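Local atomic coordinates of neutral ceramidase (Pseudomonas aeruginosa, PDB entry 2ZWS), a protein that hydrolyses the N-acyl linkage of ceramides to give sphingosine and a free fatty acid, and also catalyses the reverse synthesis, with one zinc ion per subunit. Residues A[3-8]-A[289-294]; A[293-298]-A[398-403]; A[404-409]-A[434-439]. All coordinates share one frame; numbering follows the deposited sequence. Where two conformers were deposited one is given.

In the fold
The three interactions follow one another through the N-terminal, catalytic part of the chain. Interaction 1 sets the start of strand 5-13 against the connection that leaves strand 289-291; Gly293 and Glu294 then carry the chain into interaction 2, their centres about 10 Å apart. Interactions 2 and 3, with centres about 11 Å apart, belong to one four-stranded sheet in the order 295-303, 392-400, 403-407, 435-439, and the bond from Phe398 N to Leu405 O (2.8 Å) joins them. Glu289 OE2 meets His435 NE2 at 2.7 Å, tying interaction 1 to interaction 3. The Phe438 side chain of interaction 3 is about 12 Å from the zinc ion.

Interaction 1. Residues A[3-8]-A[289-294]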
loop_
_atom_site.group_PDB
_atom_site.type_symbol
_atom_site.label_atom_id
_atom_site.label_comp_id
_atom_site.label_asym_id
_atom_site.label_seq_id
_atom_site.Cartn_x
_atom_site.Cartn_y
_atom_site.Cartn_z
ATOM N N LEU A 3 -14.930 13.490 -26.669
ATOM C CA LEU A 3 -13.792 13.018 -25.862
ATOM C C LEU A 3 -13.572 11.505 -25.917
ATOM O O LEU A 3 -14.533 10.735 -25.951
ATOM C CB LEU A 3 -13.925 13.525 -24.427
ATOM C CG LEU A 3 -13.759 15.045 -24.311
ATOM C CD1 LEU A 3 -14.379 15.574 -23.032
ATOM C CD2 LEU A 3 -12.303 15.461 -24.406
ATOM N N PRO A 4 -12.288 11.084 -25.954
ATOM C CA PRO A 4 -11.956 9.674 -26.214
ATOM C C PRO A 4 -12.274 8.696 -25.069
ATOM O O PRO A 4 -12.512 7.507 -25.321
ATOM C CB PRO A 4 -10.447 9.705 -26.480
ATOM C CG PRO A 4 -9.950 10.948 -25.823
ATOM C CD PRO A 4 -11.089 11.934 -25.832
ATOM N N TYR A 5 -12.275 9.195 -23.837
ATOM C CA TYR A 5 -12.450 8.336 -22.664
ATOM C C TYR A 5 -13.466 8.932 -21.722
ATOM O O TYR A 5 -13.807 10.119 -21.827
ATOM C CB TYR A 5 -11.112 8.154 -21.918
ATOM C CG TYR A 5 -10.037 7.512 -22.752
ATOM C CD1 TYR A 5 -8.968 8.255 -23.227
ATOM C CD2 TYR A 5 -10.091 6.152 -23.080
ATOM C CE1 TYR A 5 -7.965 7.676 -24.009
ATOM C CE2 TYR A 5 -9.111 5.569 -23.873
ATOM C CZ TYR A 5 -8.048 6.335 -24.326
ATOM O OH TYR A 5 -7.064 5.754 -25.092
ATOM N N ARG A 6 -13.953 8.102 -20.811
ATOM C CA ARG A 6 -14.562 8.607 -19.594
ATOM C C ARG A 6 -13.693 8.100 -18.465
ATOM O O ARG A 6 -13.110 7.008 -18.564
ATOM C CB ARG A 6 -15.983 8.091 -19.441
ATOM C CG ARG A 6 -16.939 8.655 -20.480
ATOM C CD ARG A 6 -18.305 7.993 -20.338
ATOM N NE ARG A 6 -18.299 6.581 -20.740
ATOM C CZ ARG A 6 -18.558 6.148 -21.972
ATOM N NH1 ARG A 6 -18.843 7.011 -22.948
ATOM N NH2 ARG A 6 -18.522 4.846 -22.232
ATOM N N PHE A 7 -13.580 8.865 -17.393
ATOM C CA PHE A 7 -12.892 8.310 -16.197
ATOM C C PHE A 7 -13.666 8.653 -14.939
ATOM O O PHE A 7 -14.468 9.604 -14.947
ATOM C CB PHE A 7 -11.434 8.780 -16.077
ATOM C CG PHE A 7 -11.264 10.261 -16.025
ATOM C CD1 PHE A 7 -11.502 10.971 -14.841
ATOM C CD2 PHE A 7 -10.860 10.964 -17.169
ATOM C CE1 PHE A 7 -11.345 12.363 -14.810
ATOM C CE2 PHE A 7 -10.711 12.349 -17.133
ATOM C CZ PHE A 7 -10.973 13.039 -15.963
ATOM N N GLY A 8 -13.446 7.873 -13.880
ATOM C CA GLY A 8 -14.066 8.158 -12.601
ATOM C C GLY A 8 -13.033 7.973 -11.530
ATOM O O GLY A 8 -12.254 7.006 -11.589
ATOM N N GLU A 289 2.442 13.403 -23.717
ATOM C CA GLU A 289 1.931 12.617 -24.827
ATOM C C GLU A 289 0.479 12.288 -24.534
ATOM O O GLU A 289 0.198 11.728 -23.480
ATOM C CB GLU A 289 2.722 11.319 -24.840
ATOM C CG GLU A 289 2.501 10.406 -25.987
ATOM C CD GLU A 289 3.385 9.192 -25.853
ATOM O OE1 GLU A 289 3.002 8.126 -26.361
ATOM O OE2 GLU A 289 4.471 9.318 -25.236
ATOM N N GLU A 290 -0.451 12.602 -25.431
ATOM C CA GLU A 290 -1.835 12.171 -25.198
ATOM C C GLU A 290 -1.960 10.658 -25.416
ATOM O O GLU A 290 -1.447 10.126 -26.409
ATOM C CB GLU A 290 -2.851 12.920 -26.067
ATOM C CG GLU A 290 -4.279 12.560 -25.698
ATOM C CD GLU A 290 -5.315 13.474 -26.295
ATOM O OE1 GLU A 290 -4.959 14.267 -27.199
ATOM O OE2 GLU A 290 -6.488 13.364 -25.878
ATOM N N VAL A 291 -2.641 9.990 -24.490
ATOM C CA VAL A 291 -2.961 8.562 -24.616
ATOM C C VAL A 291 -4.195 8.416 -25.498
ATOM O O VAL A 291 -5.235 9.003 -25.238
ATOM C CB VAL A 291 -3.186 7.948 -23.226
ATOM C CG1 VAL A 291 -3.611 6.469 -23.322
ATOM C CG2 VAL A 291 -1.922 8.092 -22.384
ATOM N N LEU A 292 -4.048 7.645 -26.568
ATOM C CA LEU A 292 -5.124 7.365 -27.504
ATOM C C LEU A 292 -5.130 5.905 -27.907
ATOM O O LEU A 292 -4.070 5.276 -28.041
ATOM C CB LEU A 292 -4.969 8.221 -28.772
ATOM C CG LEU A 292 -5.040 9.736 -28.553
ATOM C CD1 LEU A 292 -4.620 10.475 -29.824
ATOM C CD2 LEU A 292 -6.432 10.162 -28.085
ATOM N N GLY A 293 -6.323 5.372 -28.109
ATOM C CA GLY A 293 -6.462 3.996 -28.576
ATOM C C GLY A 293 -7.253 3.114 -27.623
ATOM O O GLY A 293 -7.819 3.585 -26.612
ATOM N N GLU A 294 -7.285 1.827 -27.952
ATOM C CA GLU A 294 -8.166 0.884 -27.279
ATOM C C GLU A 294 -7.795 0.626 -25.827
ATOM O O GLU A 294 -6.655 0.823 -25.431
ATOM C CB GLU A 294 -8.213 -0.437 -28.042
ATOM C CG GLU A 294 -6.978 -1.262 -27.918
ATOM C CD GLU A 294 -7.065 -2.613 -28.640
ATOM O OE1 GLU A 294 -6.058 -2.992 -29.245
ATOM O OE2 GLU A 294 -8.102 -3.306 -28.595
#
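Glu290 opens the contact: its OE2 lies 4.2 Å from CG of Pro4, a van der Waals approach, while the carboxylate itself forms a salt bridge with Arg145 on strand 142-152. At Val291 the ring of Tyr5 takes over. The carbonyl oxygen Val291 O sits at the ring edge, in its plane, 3.3 Å from Tyr5 CE1, and CG1 of Val291 comes to 3.9 Å from Tyr5 OH. CG of Tyr5 stands anti to its own carbonyl carbon (chi1 -61°), beside the backbone N, and the ring beyond it extends to the other segment. Strands 5-13 and 289-291 belong to the same mixed sheet of the N-terminal domain without pairing directly; both pair antiparallel with strand 142-152, and the contact brings the start of strand 5-13 close to residues 290-293. Leu292 turns its CB away, yet its CD2 returns to 4.3 Å from CG of Pro4, an apolar touch near the surface. C of Leu292 lies 3.4 Å from Tyr5 OH. Gly293 receives the single hydrogen bond of the contact, Tyr5 OH donating to Gly293 O over 2.8 Å, with a C=O...donor angle of 128° and the hydroxyl tilted 23° from the carbonyl plane. The backbone angles of Gly293 would jam a side chain against the preceding carbonyl oxygen, which calls for glycine here. Glu294 follows, its OE2 in a salt bridge with Arg489.

Interaction 2. Residues A[293-298]-A[398-403]; sequences GELDSR and FRIGQL. With PLM (palmitic acid), chain G.
Leu295 to Ser297 pair with Phe398 to Ile400 as antiparallel strands, 4.5 Å apart at the closest approach of their axes and 168° between directions. Strand 295-303 forms an outermost strand of a four-stranded mixed sheet, and the next two strands, 392-400 and 403-407, make a beta hairpin closed by a type II' turn from Ile400 to Leu403. Asp296 and Arg399 are the hydrogen-bonded pair: Arg399 N donates to Asp296 O (2.7 Å), approaching from above the carbonyl plane, and Asp296 N returns a bond to Arg399 O. Gly401 N adds a third bond, to Glu294 O. On one face CD2 of Leu295 meets CG2 of Ile400 at 3.9 Å as the two side chains cross obliquely, while CB of Ser297 lies 3.6 Å from Phe398 CD1; Leu56 of strand 55-61 touches all four residues. On the other face the extended Arg399 chain passes Glu294 at about a right angle, Arg399 CD against Glu294 CG. Glu294 OE1 stands over one face of the guanidinium, 3.5 Å from Arg399 NH1, so the attraction is between charges and no N-H points at it. The strongest partner of this carboxylate is instead Arg489. The guanidinium is also held through NE, which donates to Gly401 O (2.8 Å) within the hairpin, and through NH1, bonded to Ala431 O. Farther along the edge strand, Arg298 NH1 donates to Ser297 O, and Arg298 NH2, hydrogen-bonded to Leu490 O, also has O2 of the bound palmitic acid 3.1 Å away, that oxygen lying over one face of the guanidinium.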
loop_
_atom_site.group_PDB
_atom_site.type_symbol
_atom_site.label_atom_id
_atom_site.label_comp_id
_atom_site.label_asym_id
_atom_site.label_seq_id
_atom_site.Cartn_x
_atom_site.Cartn_y
_atom_site.Cartn_z
ATOM N N GLY A 293 -6.323 5.372 -28.109
ATOM C CA GLY A 293 -6.462 3.996 -28.576
ATOM C C GLY A 293 -7.253 3.114 -27.623
ATOM O O GLY A 293 -7.819 3.585 -26.612
ATOM N N GLU A 294 -7.285 1.827 -27.952
ATOM C CA GLU A 294 -8.166 0.884 -27.279
ATOM C C GLU A 294 -7.795 0.626 -25.827
ATOM O O GLU A 294 -6.655 0.823 -25.431
ATOM C CB GLU A 294 -8.213 -0.437 -28.042
ATOM C CG GLU A 294 -6.978 -1.262 -27.918
ATOM C CD GLU A 294 -7.065 -2.613 -28.640
ATOM O OE1 GLU A 294 -6.058 -2.992 -29.245
ATOM O OE2 GLU A 294 -8.102 -3.306 -28.595
ATOM N N LEU A 295 -8.784 0.185 -25.068
ATOM C CA LEU A 295 -8.538 -0.447 -23.781
ATOM C C LEU A 295 -8.631 -1.955 -23.982
ATOM O O LEU A 295 -9.499 -2.448 -24.700
ATOM C CB LEU A 295 -9.594 -0.019 -22.747
ATOM C CG LEU A 295 -9.705 1.479 -22.435
ATOM C CD1 LEU A 295 -10.680 1.686 -21.286
ATOM C CD2 LEU A 295 -8.352 2.109 -22.137
ATOM N N ASP A 296 -7.747 -2.690 -23.321
ATOM C CA ASP A 296 -7.777 -4.149 -23.378
ATOM C C ASP A 296 -7.104 -4.659 -22.127
ATOM O O ASP A 296 -6.463 -3.889 -21.370
ATOM C CB ASP A 296 -7.016 -4.635 -24.627
ATOM C CG ASP A 296 -7.390 -6.052 -25.060
ATOM O OD1 ASP A 296 -8.263 -6.707 -24.455
ATOM O OD2 ASP A 296 -6.795 -6.488 -26.061
ATOM N N SER A 297 -7.247 -5.957 -21.903
ATOM C CA SER A 297 -6.573 -6.547 -20.753
ATOM C C SER A 297 -6.494 -8.056 -20.865
ATOM O O SER A 297 -7.245 -8.693 -21.648
ATOM C CB SER A 297 -7.322 -6.174 -19.472
ATOM O OG SER A 297 -8.621 -6.749 -19.520
ATOM N N ARG A 298 -5.586 -8.630 -20.068
ATOM C CA ARG A 298 -5.538 -10.090 -19.891
ATOM C C ARG A 298 -5.217 -10.372 -18.428
ATOM O O ARG A 298 -4.624 -9.532 -17.738
ATOM C CB ARG A 298 -4.465 -10.746 -20.776
ATOM C CG ARG A 298 -4.740 -10.699 -22.267
ATOM C CD ARG A 298 -5.935 -11.561 -22.714
ATOM N NE ARG A 298 -5.978 -11.616 -24.172
ATOM C CZ ARG A 298 -6.422 -10.620 -24.945
ATOM N NH1 ARG A 298 -6.875 -9.494 -24.406
ATOM N NH2 ARG A 298 -6.399 -10.741 -26.263
ATOM N N PHE A 398 -2.900 -4.522 -18.405
ATOM C CA PHE A 398 -3.892 -3.638 -19.021
ATOM C C PHE A 398 -3.229 -2.974 -20.218
ATOM O O PHE A 398 -2.056 -2.606 -20.150
ATOM C CB PHE A 398 -4.297 -2.494 -18.088
ATOM C CG PHE A 398 -5.233 -2.883 -16.971
ATOM C CD1 PHE A 398 -5.783 -4.163 -16.873
ATOM C CD2 PHE A 398 -5.588 -1.930 -16.027
ATOM C CE1 PHE A 398 -6.642 -4.496 -15.825
ATOM C CE2 PHE A 398 -6.471 -2.250 -14.988
ATOM C CZ PHE A 398 -7.002 -3.523 -14.899
ATOM N N ARG A 399 -3.981 -2.814 -21.301
ATOM C CA ARG A 399 -3.556 -1.919 -22.367
ATOM C C ARG A 399 -4.432 -0.660 -22.255
ATOM O O ARG A 399 -5.670 -0.757 -22.195
ATOM C CB ARG A 399 -3.749 -2.548 -23.754
ATOM C CG ARG A 399 -3.566 -1.481 -24.842
ATOM C CD ARG A 399 -3.653 -2.013 -26.246
ATOM N NE ARG A 399 -3.265 -0.941 -27.164
ATOM C CZ ARG A 399 -2.754 -1.132 -28.382
ATOM N NH1 ARG A 399 -2.612 -2.365 -28.866
ATOM N NH2 ARG A 399 -2.402 -0.083 -29.119
ATOM N N ILE A 400 -3.783 0.505 -22.200
ATOM C CA ILE A 400 -4.485 1.776 -22.142
ATOM C C ILE A 400 -3.917 2.620 -23.295
ATOM O O ILE A 400 -2.866 3.245 -23.146
ATOM C CB ILE A 400 -4.298 2.483 -20.752
ATOM C CG1 ILE A 400 -4.701 1.559 -19.589
ATOM C CG2 ILE A 400 -5.096 3.764 -20.712
ATOM C CD1 ILE A 400 -4.222 2.066 -18.214
ATOM N N GLY A 401 -4.562 2.566 -24.467
ATOM C CA GLY A 401 -3.968 3.188 -25.659
ATOM C C GLY A 401 -2.576 2.646 -25.967
ATOM O O GLY A 401 -2.379 1.415 -26.037
ATOM N N GLN A 402 -1.590 3.530 -26.131
ATOM C CA GLN A 402 -0.213 3.057 -26.410
ATOM C C GLN A 402 0.552 2.642 -25.152
ATOM O O GLN A 402 1.761 2.375 -25.213
ATOM C CB GLN A 402 0.583 4.132 -27.169
ATOM C CG GLN A 402 0.958 5.365 -26.321
ATOM C CD GLN A 402 -0.009 6.550 -26.427
ATOM O OE1 GLN A 402 0.432 7.710 -26.386
ATOM N NE2 GLN A 402 -1.300 6.282 -26.506
ATOM N N LEU A 403 -0.142 2.621 -24.013
ATOM C CA LEU A 403 0.458 2.195 -22.738
ATOM C C LEU A 403 0.092 0.773 -22.401
ATOM O O LEU A 403 -1.028 0.342 -22.649
ATOM C CB LEU A 403 -0.073 3.028 -21.577
ATOM C CG LEU A 403 -0.036 4.531 -21.725
ATOM C CD1 LEU A 403 -0.546 5.156 -20.417
ATOM C CD2 LEU A 403 1.368 5.008 -22.053
HETATM C C1 PLM G . -9.930 -12.129 -26.216
HETATM O O1 PLM G . -10.677 -11.193 -25.830
HETATM O O2 PLM G . -9.112 -11.916 -27.143
HETATM C C2 PLM G . -10.019 -13.494 -25.580
HETATM C C3 PLM G . -9.931 -13.351 -24.063
HETATM C C4 PLM G . -10.187 -14.691 -23.384
HETATM C C5 PLM G . -11.657 -15.102 -23.327
HETATM C C6 PLM G . -11.800 -16.268 -22.354
HETATM C C7 PLM G . -11.802 -17.607 -23.083
HETATM C C8 PLM G . -10.504 -18.379 -22.888
HETATM C C9 PLM G . -10.626 -19.796 -23.442
HETATM C CA PLM G . -9.506 -20.130 -24.421
HETATM C CB PLM G . -8.349 -20.837 -23.721
HETATM C CC PLM G . -7.022 -20.218 -24.145
HETATM C CD PLM G . -6.092 -21.256 -24.764
HETATM C CE PLM G . -4.982 -20.609 -25.585
HETATM C CF PLM G . -3.738 -20.331 -24.743
HETATM C CG PLM G . -2.847 -21.563 -24.621
#

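Interaction 3. Residues A[404-409]-A[434-439]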
loop_
_atom_site.group_PDB
_atom_site.type_symbol
_atom_site.label_atom_id
_atom_site.label_comp_id
_atom_site.label_asym_id
_atom_site.label_seq_id
_atom_site.Cartn_x
_atom_site.Cartn_y
_atom_site.Cartn_z
ATOM N N GLU A 404 1.044 0.051 -21.822
ATOM C CA GLU A 404 0.695 -1.214 -21.170
ATOM C C GLU A 404 1.132 -1.140 -19.735
ATOM O O GLU A 404 2.226 -0.671 -19.444
ATOM C CB GLU A 404 1.332 -2.426 -21.838
ATOM C CG GLU A 404 0.543 -2.934 -23.012
ATOM C CD GLU A 404 1.151 -4.180 -23.660
ATOM O OE1 GLU A 404 2.398 -4.374 -23.603
ATOM O OE2 GLU A 404 0.366 -4.950 -24.252
ATOM N N LEU A 405 0.248 -1.594 -18.854
ATOM C CA LEU A 405 0.469 -1.538 -17.424
ATOM C C LEU A 405 0.465 -2.988 -16.943
ATOM O O LEU A 405 -0.494 -3.727 -17.155
ATOM C CB LEU A 405 -0.664 -0.727 -16.787
ATOM C CG LEU A 405 -0.732 -0.688 -15.263
ATOM C CD1 LEU A 405 0.542 -0.083 -14.636
ATOM C CD2 LEU A 405 -1.969 0.054 -14.791
ATOM N N LEU A 406 1.561 -3.411 -16.335
ATOM C CA LEU A 406 1.670 -4.773 -15.831
ATOM C C LEU A 406 1.465 -4.799 -14.336
ATOM O O LEU A 406 2.018 -3.960 -13.617
ATOM C CB LEU A 406 3.059 -5.343 -16.100
ATOM C CG LEU A 406 3.502 -5.770 -17.510
ATOM C CD1 LEU A 406 3.092 -4.856 -18.624
ATOM C CD2 LEU A 406 5.039 -5.980 -17.534
ATOM N N GLY A 407 0.668 -5.766 -13.868
ATOM C CA GLY A 407 0.462 -5.927 -12.435
ATOM C C GLY A 407 1.170 -7.217 -12.027
ATOM O O GLY A 407 0.774 -8.311 -12.465
ATOM N N ALA A 408 2.216 -7.090 -11.207
ATOM C CA ALA A 408 3.030 -8.225 -10.785
ATOM C C ALA A 408 2.957 -8.422 -9.270
ATOM O O ALA A 408 3.137 -7.449 -8.523
ATOM C CB ALA A 408 4.456 -8.012 -11.244
ATOM N N PRO A 409 2.717 -9.681 -8.822
ATOM C CA PRO A 409 2.442 -9.966 -7.412
ATOM C C PRO A 409 3.633 -10.153 -6.488
ATOM O O PRO A 409 3.655 -11.088 -5.669
ATOM C CB PRO A 409 1.631 -11.269 -7.482
ATOM C CG PRO A 409 2.271 -12.008 -8.677
ATOM C CD PRO A 409 2.555 -10.885 -9.671
ATOM N N ARG A 434 3.958 1.835 -26.834
ATOM C CA ARG A 434 5.151 2.677 -26.779
ATOM C C ARG A 434 5.725 2.853 -25.374
ATOM O O ARG A 434 6.840 3.313 -25.216
ATOM C CB ARG A 434 4.852 4.053 -27.399
ATOM C CG ARG A 434 4.379 3.992 -28.882
ATOM C CD ARG A 434 5.512 3.485 -29.803
ATOM N NE ARG A 434 5.089 3.234 -31.192
ATOM C CZ ARG A 434 4.850 2.029 -31.721
ATOM N NH1 ARG A 434 4.966 0.907 -31.003
ATOM N NH2 ARG A 434 4.491 1.938 -33.000
ATOM N N HIS A 435 4.938 2.513 -24.361
ATOM C CA HIS A 435 5.401 2.641 -22.981
ATOM C C HIS A 435 4.874 1.468 -22.180
ATOM O O HIS A 435 3.696 1.117 -22.286
ATOM C CB HIS A 435 4.916 3.949 -22.353
ATOM C CG HIS A 435 5.331 5.171 -23.112
ATOM N ND1 HIS A 435 6.627 5.644 -23.113
ATOM C CD2 HIS A 435 4.626 6.003 -23.904
ATOM C CE1 HIS A 435 6.699 6.726 -23.870
ATOM N NE2 HIS A 435 5.497 6.963 -24.365
ATOM N N VAL A 436 5.759 0.836 -21.422
ATOM C CA VAL A 436 5.365 -0.281 -20.558
ATOM C C VAL A 436 5.669 0.109 -19.124
ATOM O O VAL A 436 6.789 0.469 -18.809
ATOM C CB VAL A 436 6.129 -1.562 -20.940
ATOM C CG1 VAL A 436 5.796 -2.706 -19.989
ATOM C CG2 VAL A 436 5.816 -1.952 -22.389
ATOM N N VAL A 437 4.639 0.121 -18.287
ATOM C CA VAL A 437 4.806 0.473 -16.879
ATOM C C VAL A 437 4.692 -0.810 -16.045
ATOM O O VAL A 437 3.720 -1.553 -16.187
ATOM C CB VAL A 437 3.730 1.462 -16.414
ATOM C CG1 VAL A 437 3.873 1.707 -14.918
ATOM C CG2 VAL A 437 3.878 2.775 -17.160
ATOM N N PHE A 438 5.689 -1.066 -15.205
ATOM C CA PHE A 438 5.703 -2.273 -14.403
ATOM C C PHE A 438 5.236 -1.932 -12.993
ATOM O O PHE A 438 5.932 -1.227 -12.298
ATOM C CB PHE A 438 7.129 -2.828 -14.378
ATOM C CG PHE A 438 7.251 -4.138 -13.674
ATOM C CD1 PHE A 438 7.210 -5.332 -14.374
ATOM C CD2 PHE A 438 7.395 -4.179 -12.285
ATOM C CE1 PHE A 438 7.315 -6.565 -13.707
ATOM C CE2 PHE A 438 7.517 -5.404 -11.612
ATOM C CZ PHE A 438 7.464 -6.599 -12.328
ATOM N N ASN A 439 4.055 -2.389 -12.593
ATOM C CA ASN A 439 3.556 -2.124 -11.244
ATOM C C ASN A 439 3.673 -3.379 -10.389
ATOM O O ASN A 439 2.866 -4.286 -10.531
ATOM C CB ASN A 439 2.091 -1.641 -11.349
ATOM C CG ASN A 439 1.579 -0.964 -10.073
ATOM O OD1 ASN A 439 1.975 -1.305 -8.931
ATOM N ND2 ASN A 439 0.685 -0.017 -10.259
#
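Leu406 pushes its two methyls towards neighbouring side chains of the adjoining strand: CD1 reaches CG1 of Val436 at 3.7 Å, and CD2 approaches CD1 of Phe438 at 3.9 Å, the leucine crossing the phenylalanine at about a right angle. The isobutyl fork thus fills the hollow between Val436 and Phe438. Ala408 CB fits against the far end of the same ring, 3.5 Å from CZ and about equally distant from CE1 and CE2, so leucine and alanine meet successive parts of the phenylalanine. Its CG, anti to the backbone N (chi1 -175°), sets the direction in which the ring leaves the strand. Helix 471-488 covers this face through Phe479, which touches both Leu406 and Ala408. On the opposite face CD1 of Leu405 touches both CG1 of Val437 (3.8 Å) and CB of Asn439 (4.0 Å); Gly407, with no side chain, pairs with Asn439. The backbones run parallel, 19° between directions, joined by five hydrogen bonds from Glu404 N to His435 O through Ala408 N to Asn439 O. Leu406 N to Val437 O is almost straight, with an N-H...O angle of 174°. The segments are joined in sequence through helix 414-428, which packs on Val436 and Glu404: a beta-alpha-beta crossover between adjacent parallel strands, leading towards the zinc site, where Glu411 binds the metal.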